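Local coordinates for probable outer membrane protein (Pseudomonas aeruginosa, PDB 3DWO) that probably carries long-chain fatty acids or similar hydrophobic compounds across the outer membrane, as a monomeric beta-barrel channel of the FadL family, at residues 2-7 with 117-122; 27-32 with 100-104; 142-148 with 164-170. One frame throughout, in Å; residues are numbered along the deposited sequence.

Contact 1. Residues 2-7 with 117-122; sequences GFMVPT and VVPMGM. With C8E ((hydroxyethyloxy)tri(ethyloxy)octane), chain E.
Phe-3 and Met-120 form the apolar centre where the irregular N-terminal segment 2-7, extended from Met-4 to Pro-6, lies roughly antiparallel (159° end to end) along the kinked third barrel strand, 117-122. Phe-3 (chi1 p) offers its ring edge: CD2 is 3.5 Å from Met-120 CG, and Met-120 SD lies 5.0 Å from the ring centroid, a Met-aromatic contact. Phe-3 CB meets Met-122 CB at 3.7 Å. Val-5 (chi1 t) points at the strand, CG2 3.5 Å from Gly-121 N. Pro-119, at phi/psi -65/-35, breaks the extended run, as in the strand kink that opens the wall of FadL channels. A C8E detergent passes close, its C5 3.5 Å from Gly-121 C. Met-4 and Met-120 make a single bridge (CA-CA 4.4 Å), flanked by the hydrogen bonds Gly-121 N to Phe-3 O (2.9 Å) and Val-5 N to Pro-119 O (2.7 Å). At the polar edge, one water donates to Val-5 O and Pro-119 O, both at 2.8 Å, and another to Pro-6 O (2.6 Å) and Val-118 O (2.7 Å).

Contact 2. Residues 27-32 with 100-104; sequences PSAAFN and GFLVV. With C8E ((hydroxyethyloxy)tri(ethyloxy)octane), chain L.
Here the N-terminal plug, or hatch, that FadL-family proteins carry inside the barrel leans on the inner wall: a turn at Pro-27 and Ser-28 leading into the short, weakly bonded helix 29-32 packs on strand 100-104. No hydrogen bond joins the two segments. The main aromatic contact is a CH-pi interaction, with Ser-28 CA sitting 3.4 Å above the centroid of the Phe-101 ring, only 4° off its normal. Phe-101 (chi1 m, chi2 -69°) reaches inward to make it, and Phe-31 CB (chi1 t) comes to the edge of the same ring, 4.1 Å from CE1. Apolar contacts extend this along the strand: Pro-27 CB lies 3.7 Å from Phe-101 CB and 4.1 Å from Val-103 CG2, while Ala-30 CB is 4.2 Å from Val-103 CG2. The closest CA pair is Pro-27 with Phe-101, 5.5 Å apart. Backbone hydrogen bonds hold the turn: Ala-30 N donates to Pro-27 O (3.0 Å) and Phe-31 N and Asn-32 N both donate to Ser-28 O (3.2 Å each). Ser-28 OG bonds Asp-26, and Asn-32 OD1 bonds Thr-7. Leu-102 points away from the plug. Detergent C8E covers the wall at Gly-100, whose C is 3.7 Å from ligand C3.

Contact 3. Residues 142-148 with 164-170; sequences ETIGLTG and VIIQRTS. With C8E ((hydroxyethyloxy)tri(ethyloxy)octane), chain H.
Val-164 pairs with Gly-148 (CA-CA 5.6 Å) through two hydrogen bonds, Val-164 N to Gly-148 O at 2.9 Å and Gly-148 N to Val-164 O at 3.1 Å. Gly-148 O also lies 3.5 Å from O9 of a C8E detergent. Ile-165 (chi1 t, chi2 t) faces Thr-147 in a non-hydrogen-bonded pair; its CD1 extends to 4.2 Å from Gly-145 CA, filling the room that a side chain there would need. Ile-166 is hydrogen-bonded to Leu-146, Ile-166 N to Leu-146 O 2.8 Å and Leu-146 N to Ile-166 O 3.0 Å. The strands form an antiparallel hairpin in the transmembrane barrel wall, axes 4.6 Å apart at 159°. Val-164, Ile-166, Leu-146 and Ile-144 point to the outer surface, whereas Ile-165, Gln-167, Thr-143 and Thr-147 point to the interior, where Phe-31 of the plug packs on Ile-165 and Thr-147. Gln-167 stands opposite Gly-145 (CA-CA 4.2 Å). Arg-168 N to Ile-144 O and Ile-144 N to Arg-168 O are hydrogen bonds of 3.0 Å. Thr-169 OG1, whose position is less certain, lies 2.6 Å from Thr-143 OG1 in a hydrogen bond, both in m rotamers. Ser-170 pairs with Glu-142, its N 3.0 Å from Glu-142 O and its O 3.2 Å from Glu-142 N.

Starting at the N terminus, the chain lays residues 2-7 on the third barrel strand, so contact 1 closes a loop of 109 intervening residues. Nested within that loop, contact 2 sets the plug turn 27-32 against the preceding strand, 93-105. Contact 3 follows in series, after contact 1 has closed, as a local hairpin of the next two strands. None of the loops cross. The plug itself connects the first two, Thr-7 O probably accepting a hydrogen bond from Asn-32 ND2 (2.8 Å). Phe-31 packs against parts of contacts 1 and 3 and so ties the plug to both. Strand pairing joins contacts 1 and 3 directly, through probable backbone hydrogen bonds, Gly-145 N to Val-117 O and Thr-143 N to Met-120 O (2.8 Å each).

Contact 1. Residues 2-7 with 117-122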
loop_
_atom_site.group_PDB
_atom_site.type_symbol
_atom_site.label_atom_id
_atom_site.label_comp_id
_atom_site.label_asym_id
_atom_site.label_seq_id
_atom_site.Cartn_x
_atom_site.Cartn_y
_atom_site.Cartn_z
ATOM N N GLY A 2 1.691 3.872 4.327
ATOM C CA GLY A 2 2.486 2.726 3.904
ATOM C C GLY A 2 2.099 2.178 2.545
ATOM O O GLY A 2 2.306 2.841 1.528
ATOM N N PHE A 3 1.556 0.964 2.503
ATOM C CA PHE A 3 1.141 0.419 1.215
ATOM C C PHE A 3 -0.355 0.156 1.111
ATOM O O PHE A 3 -0.804 -0.658 0.303
ATOM C CB PHE A 3 1.936 -0.839 0.838
ATOM C CG PHE A 3 2.222 -1.758 1.982
ATOM C CD1 PHE A 3 3.314 -1.531 2.813
ATOM C CD2 PHE A 3 1.412 -2.866 2.218
ATOM C CE1 PHE A 3 3.599 -2.398 3.865
ATOM C CE2 PHE A 3 1.688 -3.741 3.270
ATOM C CZ PHE A 3 2.783 -3.504 4.092
ATOM N N MET A 4 -1.128 0.850 1.936
ATOM C CA MET A 4 -2.576 0.731 1.879
ATOM C C MET A 4 -3.038 1.882 0.993
ATOM O O MET A 4 -2.476 2.977 1.041
ATOM C CB MET A 4 -3.193 0.840 3.271
ATOM C CG MET A 4 -3.038 -0.429 4.089
ATOM S SD MET A 4 -4.608 -1.099 4.588
ATOM C CE MET A 4 -5.105 -1.893 3.080
ATOM N N VAL A 5 -4.057 1.628 0.181
ATOM C CA VAL A 5 -4.557 2.634 -0.743
ATOM C C VAL A 5 -6.017 2.983 -0.476
ATOM O O VAL A 5 -6.807 2.120 -0.100
ATOM C CB VAL A 5 -4.433 2.120 -2.195
ATOM C CG1 VAL A 5 -4.875 3.191 -3.179
ATOM C CG2 VAL A 5 -3.004 1.698 -2.469
ATOM N N PRO A 6 -6.388 4.261 -0.657
ATOM C CA PRO A 6 -7.772 4.702 -0.439
ATOM C C PRO A 6 -8.679 3.976 -1.430
ATOM O O PRO A 6 -8.383 3.930 -2.625
ATOM C CB PRO A 6 -7.704 6.199 -0.730
ATOM C CG PRO A 6 -6.308 6.552 -0.327
ATOM C CD PRO A 6 -5.507 5.418 -0.903
ATOM N N THR A 7 -9.772 3.407 -0.933
ATOM C CA THR A 7 -10.713 2.673 -1.775
ATOM C C THR A 7 -11.982 3.502 -2.004
ATOM O O THR A 7 -13.043 3.202 -1.446
ATOM C CB THR A 7 -11.081 1.324 -1.109
ATOM O OG1 THR A 7 -11.724 1.568 0.153
ATOM C CG2 THR A 7 -9.818 0.495 -0.860
ATOM N N VAL A 117 -12.230 -3.468 -5.769
ATOM C CA VAL A 117 -11.375 -2.516 -5.069
ATOM C C VAL A 117 -9.883 -2.877 -5.084
ATOM O O VAL A 117 -9.505 -4.002 -5.419
ATOM C CB VAL A 117 -11.873 -2.383 -3.601
ATOM C CG1 VAL A 117 -10.813 -1.763 -2.728
ATOM C CG2 VAL A 117 -13.135 -1.529 -3.565
ATOM N N VAL A 118 -9.046 -1.903 -4.730
ATOM C CA VAL A 118 -7.597 -2.077 -4.667
ATOM C C VAL A 118 -7.144 -1.568 -3.292
ATOM O O VAL A 118 -6.706 -0.426 -3.154
ATOM C CB VAL A 118 -6.889 -1.258 -5.773
ATOM C CG1 VAL A 118 -5.399 -1.587 -5.795
ATOM C CG2 VAL A 118 -7.516 -1.564 -7.136
ATOM N N PRO A 119 -7.245 -2.419 -2.256
ATOM C CA PRO A 119 -6.863 -2.070 -0.883
ATOM C C PRO A 119 -5.382 -1.791 -0.652
ATOM O O PRO A 119 -5.020 -0.946 0.172
ATOM C CB PRO A 119 -7.318 -3.290 -0.071
ATOM C CG PRO A 119 -8.359 -3.941 -0.932
ATOM C CD PRO A 119 -7.783 -3.788 -2.307
ATOM N N MET A 120 -4.530 -2.516 -1.371
ATOM C CA MET A 120 -3.093 -2.386 -1.195
ATOM C C MET A 120 -2.336 -2.191 -2.496
ATOM O O MET A 120 -2.674 -2.777 -3.529
ATOM C CB MET A 120 -2.570 -3.628 -0.471
ATOM C CG MET A 120 -1.754 -3.323 0.769
ATOM S SD MET A 120 -2.026 -4.520 2.093
ATOM C CE MET A 120 -1.413 -6.044 1.283
ATOM N N GLY A 121 -1.299 -1.367 -2.432
ATOM C CA GLY A 121 -0.500 -1.108 -3.610
ATOM C C GLY A 121 0.673 -0.180 -3.365
ATOM O O GLY A 121 0.518 0.890 -2.777
ATOM N N MET A 122 1.855 -0.600 -3.802
ATOM C CA MET A 122 3.056 0.216 -3.675
ATOM C C MET A 122 4.108 -0.342 -4.608
ATOM O O MET A 122 4.064 -1.513 -4.991
ATOM C CB MET A 122 3.582 0.240 -2.238
ATOM C CG MET A 122 4.825 1.122 -2.037
ATOM S SD MET A 122 4.816 2.776 -2.833
ATOM C CE MET A 122 3.290 3.470 -2.179
HETATM C C1 C8E E . 0.746 -1.521 -9.074
HETATM C C2 C8E E . 1.281 -0.623 -8.059
HETATM C C3 C8E E . 0.341 -0.292 -6.992
HETATM C C4 C8E E . -0.253 0.993 -7.316
HETATM C C5 C8E E . -0.273 1.829 -6.098
HETATM C C6 C8E E . -1.236 2.896 -6.250
HETATM C C7 C8E E . -0.902 3.702 -5.094
HETATM C C8 C8E E . -0.891 5.110 -5.510
HETATM O O9 C8E E . -1.034 6.245 -4.685
HETATM C C10 C8E E . -2.213 6.420 -3.926
HETATM C C11 C8E E . -1.996 7.703 -3.187
HETATM O O12 C8E E . -0.795 7.644 -2.392
HETATM C C13 C8E E . -0.305 8.928 -1.911
HETATM C C14 C8E E . 1.188 9.301 -1.645
HETATM O O15 C8E E . 2.376 9.156 -2.474
HETATM C C16 C8E E . 3.013 7.882 -2.247
HETATM C C17 C8E E . 4.074 7.887 -1.135
HETATM O O18 C8E E . 5.489 7.807 -1.398
HETATM C C19 C8E E . 5.970 6.433 -1.428
HETATM C C20 C8E E . 6.963 5.836 -0.366
HETATM O O21 C8E E . 6.446 4.947 0.629
HETATM O O HOH W 1 -7.130 0.048 1.738
HETATM O O HOH W 2 -7.890 1.841 -4.150
#

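Contact 2. Residues 27-32 with 100-104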
loop_
_atom_site.group_PDB
_atom_site.type_symbol
_atom_site.label_atom_id
_atom_site.label_comp_id
_atom_site.label_asym_id
_atom_site.label_seq_id
_atom_site.Cartn_x
_atom_site.Cartn_y
_atom_site.Cartn_z
ATOM N N PRO A 27 -22.337 5.135 -4.379
ATOM C CA PRO A 27 -22.149 3.689 -4.537
ATOM C C PRO A 27 -20.905 3.095 -3.873
ATOM O O PRO A 27 -20.846 1.884 -3.652
ATOM C CB PRO A 27 -22.155 3.507 -6.053
ATOM C CG PRO A 27 -21.598 4.798 -6.552
ATOM C CD PRO A 27 -22.317 5.806 -5.690
ATOM N N SER A 28 -19.922 3.932 -3.547
ATOM C CA SER A 28 -18.707 3.437 -2.898
ATOM C C SER A 28 -19.045 2.856 -1.529
ATOM O O SER A 28 -18.216 2.196 -0.899
ATOM C CB SER A 28 -17.682 4.560 -2.727
ATOM O OG SER A 28 -18.156 5.544 -1.827
ATOM N N ALA A 29 -20.266 3.108 -1.069
ATOM C CA ALA A 29 -20.711 2.599 0.222
ATOM C C ALA A 29 -20.760 1.071 0.221
ATOM O O ALA A 29 -20.693 0.440 1.270
ATOM C CB ALA A 29 -22.093 3.164 0.559
ATOM N N ALA A 30 -20.885 0.481 -0.962
ATOM C CA ALA A 30 -20.946 -0.972 -1.084
ATOM C C ALA A 30 -19.763 -1.638 -0.372
ATOM O O ALA A 30 -19.856 -2.789 0.062
ATOM C CB ALA A 30 -20.969 -1.369 -2.553
ATOM N N PHE A 31 -18.659 -0.911 -0.235
ATOM C CA PHE A 31 -17.481 -1.463 0.426
ATOM C C PHE A 31 -17.064 -0.690 1.676
ATOM O O PHE A 31 -16.906 -1.270 2.748
ATOM C CB PHE A 31 -16.301 -1.511 -0.554
ATOM C CG PHE A 31 -15.006 -1.958 0.069
ATOM C CD1 PHE A 31 -14.841 -3.268 0.507
ATOM C CD2 PHE A 31 -13.953 -1.061 0.234
ATOM C CE1 PHE A 31 -13.647 -3.678 1.100
ATOM C CE2 PHE A 31 -12.753 -1.461 0.827
ATOM C CZ PHE A 31 -12.600 -2.772 1.261
ATOM N N ASN A 32 -16.897 0.619 1.530
ATOM C CA ASN A 32 -16.458 1.479 2.623
ATOM C C ASN A 32 -17.347 1.467 3.874
ATOM O O ASN A 32 -16.842 1.388 4.996
ATOM C CB ASN A 32 -16.250 2.887 2.069
ATOM C CG ASN A 32 -15.193 2.910 0.963
ATOM O OD1 ASN A 32 -14.070 2.443 1.163
ATOM N ND2 ASN A 32 -15.550 3.441 -0.206
ATOM N N GLY A 100 -14.755 -0.329 -9.054
ATOM C CA GLY A 100 -16.138 -0.448 -9.475
ATOM C C GLY A 100 -17.104 -0.638 -8.323
ATOM O O GLY A 100 -16.811 -1.357 -7.368
ATOM N N PHE A 101 -18.261 0.011 -8.414
ATOM C CA PHE A 101 -19.273 -0.099 -7.373
ATOM C C PHE A 101 -20.660 -0.284 -7.967
ATOM O O PHE A 101 -21.022 0.342 -8.970
ATOM C CB PHE A 101 -19.278 1.148 -6.489
ATOM C CG PHE A 101 -18.001 1.363 -5.727
ATOM C CD1 PHE A 101 -17.641 0.506 -4.691
ATOM C CD2 PHE A 101 -17.163 2.432 -6.037
ATOM C CE1 PHE A 101 -16.462 0.713 -3.970
ATOM C CE2 PHE A 101 -15.987 2.649 -5.328
ATOM C CZ PHE A 101 -15.633 1.789 -4.291
ATOM N N LEU A 102 -21.436 -1.152 -7.336
ATOM C CA LEU A 102 -22.793 -1.413 -7.773
ATOM C C LEU A 102 -23.674 -1.550 -6.540
ATOM O O LEU A 102 -23.366 -2.316 -5.626
ATOM C CB LEU A 102 -22.851 -2.695 -8.607
ATOM C CG LEU A 102 -24.258 -3.135 -9.015
ATOM C CD1 LEU A 102 -24.907 -2.064 -9.877
ATOM C CD2 LEU A 102 -24.174 -4.449 -9.765
ATOM N N VAL A 103 -24.756 -0.782 -6.505
ATOM C CA VAL A 103 -25.686 -0.839 -5.389
ATOM C C VAL A 103 -27.082 -1.126 -5.925
ATOM O O VAL A 103 -27.576 -0.427 -6.812
ATOM C CB VAL A 103 -25.702 0.474 -4.596
ATOM C CG1 VAL A 103 -26.755 0.395 -3.502
ATOM C CG2 VAL A 103 -24.330 0.728 -3.989
ATOM N N VAL A 104 -27.704 -2.164 -5.378
ATOM C CA VAL A 104 -29.031 -2.585 -5.804
ATOM C C VAL A 104 -29.971 -2.778 -4.620
ATOM O O VAL A 104 -29.900 -3.795 -3.925
ATOM C CB VAL A 104 -28.961 -3.923 -6.570
ATOM C CG1 VAL A 104 -30.342 -4.326 -7.043
ATOM C CG2 VAL A 104 -28.003 -3.804 -7.739
HETATM C C1 C8E L . -17.811 -5.785 -9.287
HETATM C C2 C8E L . -18.788 -4.818 -9.764
HETATM C C3 C8E L . -18.214 -3.590 -10.311
HETATM C C4 C8E L . -19.317 -2.775 -10.784
HETATM C C5 C8E L . -19.077 -2.427 -12.206
HETATM C C6 C8E L . -20.039 -1.442 -12.653
#

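Contact 3. Residues 142-148 with 164-170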
loop_
_atom_site.group_PDB
_atom_site.type_symbol
_atom_site.label_atom_id
_atom_site.label_comp_id
_atom_site.label_asym_id
_atom_site.label_seq_id
_atom_site.Cartn_x
_atom_site.Cartn_y
_atom_site.Cartn_z
ATOM N N GLU A 142 0.497 -5.425 -4.746
ATOM C CA GLU A 142 -0.817 -4.995 -5.183
ATOM C C GLU A 142 -1.852 -5.992 -4.711
ATOM O O GLU A 142 -1.654 -7.205 -4.810
ATOM C CB GLU A 142 -0.915 -4.831 -6.704
ATOM C CG GLU A 142 -2.355 -4.480 -7.128
ATOM C CD GLU A 142 -2.455 -3.746 -8.465
ATOM O OE1 GLU A 142 -1.527 -3.868 -9.288
ATOM O OE2 GLU A 142 -3.476 -3.056 -8.696
ATOM N N THR A 143 -2.947 -5.461 -4.173
ATOM C CA THR A 143 -4.049 -6.269 -3.679
ATOM C C THR A 143 -5.322 -5.791 -4.357
ATOM O O THR A 143 -5.648 -4.608 -4.316
ATOM C CB THR A 143 -4.228 -6.113 -2.144
ATOM O OG1 THR A 143 -3.095 -6.676 -1.468
ATOM C CG2 THR A 143 -5.504 -6.804 -1.676
ATOM N N ILE A 144 -6.029 -6.711 -5.003
ATOM C CA ILE A 144 -7.276 -6.369 -5.658
ATOM C C ILE A 144 -8.345 -7.254 -5.050
ATOM O O ILE A 144 -8.132 -8.450 -4.871
ATOM C CB ILE A 144 -7.203 -6.615 -7.174
ATOM C CG1 ILE A 144 -6.122 -5.728 -7.791
ATOM C CG2 ILE A 144 -8.547 -6.301 -7.817
ATOM C CD1 ILE A 144 -5.983 -5.896 -9.289
ATOM N N GLY A 145 -9.490 -6.671 -4.722
ATOM C CA GLY A 145 -10.550 -7.460 -4.131
ATOM C C GLY A 145 -11.915 -7.300 -4.771
ATOM O O GLY A 145 -12.248 -6.240 -5.312
ATOM N N LEU A 146 -12.694 -8.377 -4.721
ATOM C CA LEU A 146 -14.056 -8.391 -5.240
ATOM C C LEU A 146 -14.917 -8.484 -3.984
ATOM O O LEU A 146 -14.658 -9.308 -3.105
ATOM C CB LEU A 146 -14.267 -9.598 -6.161
ATOM C CG LEU A 146 -13.339 -9.571 -7.381
ATOM C CD1 LEU A 146 -13.612 -10.761 -8.297
ATOM C CD2 LEU A 146 -13.542 -8.259 -8.139
ATOM N N THR A 147 -15.937 -7.638 -3.899
ATOM C CA THR A 147 -16.771 -7.579 -2.706
ATOM C C THR A 147 -18.270 -7.785 -2.885
ATOM O O THR A 147 -18.830 -7.522 -3.944
ATOM C CB THR A 147 -16.553 -6.213 -2.004
ATOM O OG1 THR A 147 -15.199 -6.123 -1.549
ATOM C CG2 THR A 147 -17.477 -6.049 -0.831
ATOM N N GLY A 148 -18.903 -8.255 -1.816
ATOM C CA GLY A 148 -20.337 -8.466 -1.796
ATOM C C GLY A 148 -20.806 -8.003 -0.425
ATOM O O GLY A 148 -20.242 -8.417 0.592
ATOM N N VAL A 164 -18.368 -9.252 2.655
ATOM C CA VAL A 164 -17.215 -10.129 2.563
ATOM C C VAL A 164 -16.401 -9.701 1.361
ATOM O O VAL A 164 -16.954 -9.348 0.327
ATOM C CB VAL A 164 -17.632 -11.591 2.346
ATOM C CG1 VAL A 164 -18.523 -11.689 1.124
ATOM C CG2 VAL A 164 -16.394 -12.462 2.152
ATOM N N ILE A 165 -15.085 -9.724 1.498
ATOM C CA ILE A 165 -14.227 -9.355 0.388
ATOM C C ILE A 165 -13.319 -10.523 0.052
ATOM O O ILE A 165 -12.700 -11.108 0.942
ATOM C CB ILE A 165 -13.370 -8.108 0.732
ATOM C CG1 ILE A 165 -12.299 -7.895 -0.341
ATOM C CG2 ILE A 165 -12.753 -8.262 2.111
ATOM C CD1 ILE A 165 -11.450 -6.655 -0.121
ATOM N N ILE A 166 -13.275 -10.896 -1.223
ATOM C CA ILE A 166 -12.392 -11.978 -1.643
ATOM C C ILE A 166 -11.213 -11.240 -2.235
ATOM O O ILE A 166 -11.314 -10.584 -3.277
ATOM C CB ILE A 166 -13.029 -12.898 -2.692
ATOM C CG1 ILE A 166 -14.321 -13.499 -2.135
ATOM C CG2 ILE A 166 -12.070 -14.029 -3.023
ATOM C CD1 ILE A 166 -14.128 -14.293 -0.840
ATOM N N GLN A 167 -10.093 -11.357 -1.543
ATOM C CA GLN A 167 -8.884 -10.651 -1.892
ATOM C C GLN A 167 -7.756 -11.464 -2.530
ATOM O O GLN A 167 -7.491 -12.607 -2.162
ATOM C CB GLN A 167 -8.410 -9.951 -0.611
ATOM C CG GLN A 167 -7.036 -9.402 -0.639
ATOM C CD GLN A 167 -5.991 -10.470 -0.587
ATOM O OE1 GLN A 167 -4.983 -10.371 -1.269
ATOM N NE2 GLN A 167 -6.213 -11.500 0.230
ATOM N N ARG A 168 -7.088 -10.847 -3.493
ATOM C CA ARG A 168 -5.960 -11.469 -4.167
ATOM C C ARG A 168 -4.769 -10.516 -4.086
ATOM O O ARG A 168 -4.832 -9.385 -4.560
ATOM C CB ARG A 168 -6.303 -11.763 -5.627
ATOM C CG ARG A 168 -5.095 -12.113 -6.483
ATOM C CD ARG A 168 -4.450 -13.415 -6.066
ATOM N NE ARG A 168 -3.187 -13.631 -6.765
ATOM C CZ ARG A 168 -3.045 -13.592 -8.087
ATOM N NH1 ARG A 168 -4.095 -13.343 -8.860
ATOM N NH2 ARG A 168 -1.852 -13.790 -8.638
ATOM N N THR A 169 -3.688 -10.977 -3.469
ATOM C CA THR A 169 -2.482 -10.167 -3.331
ATOM C C THR A 169 -1.303 -10.799 -4.047
ATOM O O THR A 169 -1.084 -12.001 -3.945
ATOM C CB THR A 169 -2.056 -10.016 -1.851
ATOM O OG1 THR A 169 -3.044 -9.277 -1.129
ATOM C CG2 THR A 169 -0.724 -9.286 -1.758
ATOM N N SER A 170 -0.545 -9.986 -4.770
ATOM C CA SER A 170 0.653 -10.476 -5.440
ATOM C C SER A 170 1.767 -9.597 -4.899
ATOM O O SER A 170 1.576 -8.399 -4.706
ATOM C CB SER A 170 0.554 -10.315 -6.957
ATOM O OG SER A 170 0.756 -8.970 -7.326
HETATM C C2 C8E H . -20.611 -12.050 7.445
HETATM C C3 C8E H . -20.613 -11.039 6.391
HETATM C C4 C8E H . -21.953 -11.005 5.839
HETATM C C5 C8E H . -21.864 -10.783 4.379
HETATM C C6 C8E H . -23.109 -11.177 3.748
HETATM C C7 C8E H . -23.079 -10.308 2.585
HETATM C C8 C8E H . -23.226 -11.133 1.374
HETATM O O9 C8E H . -22.564 -10.939 0.142
#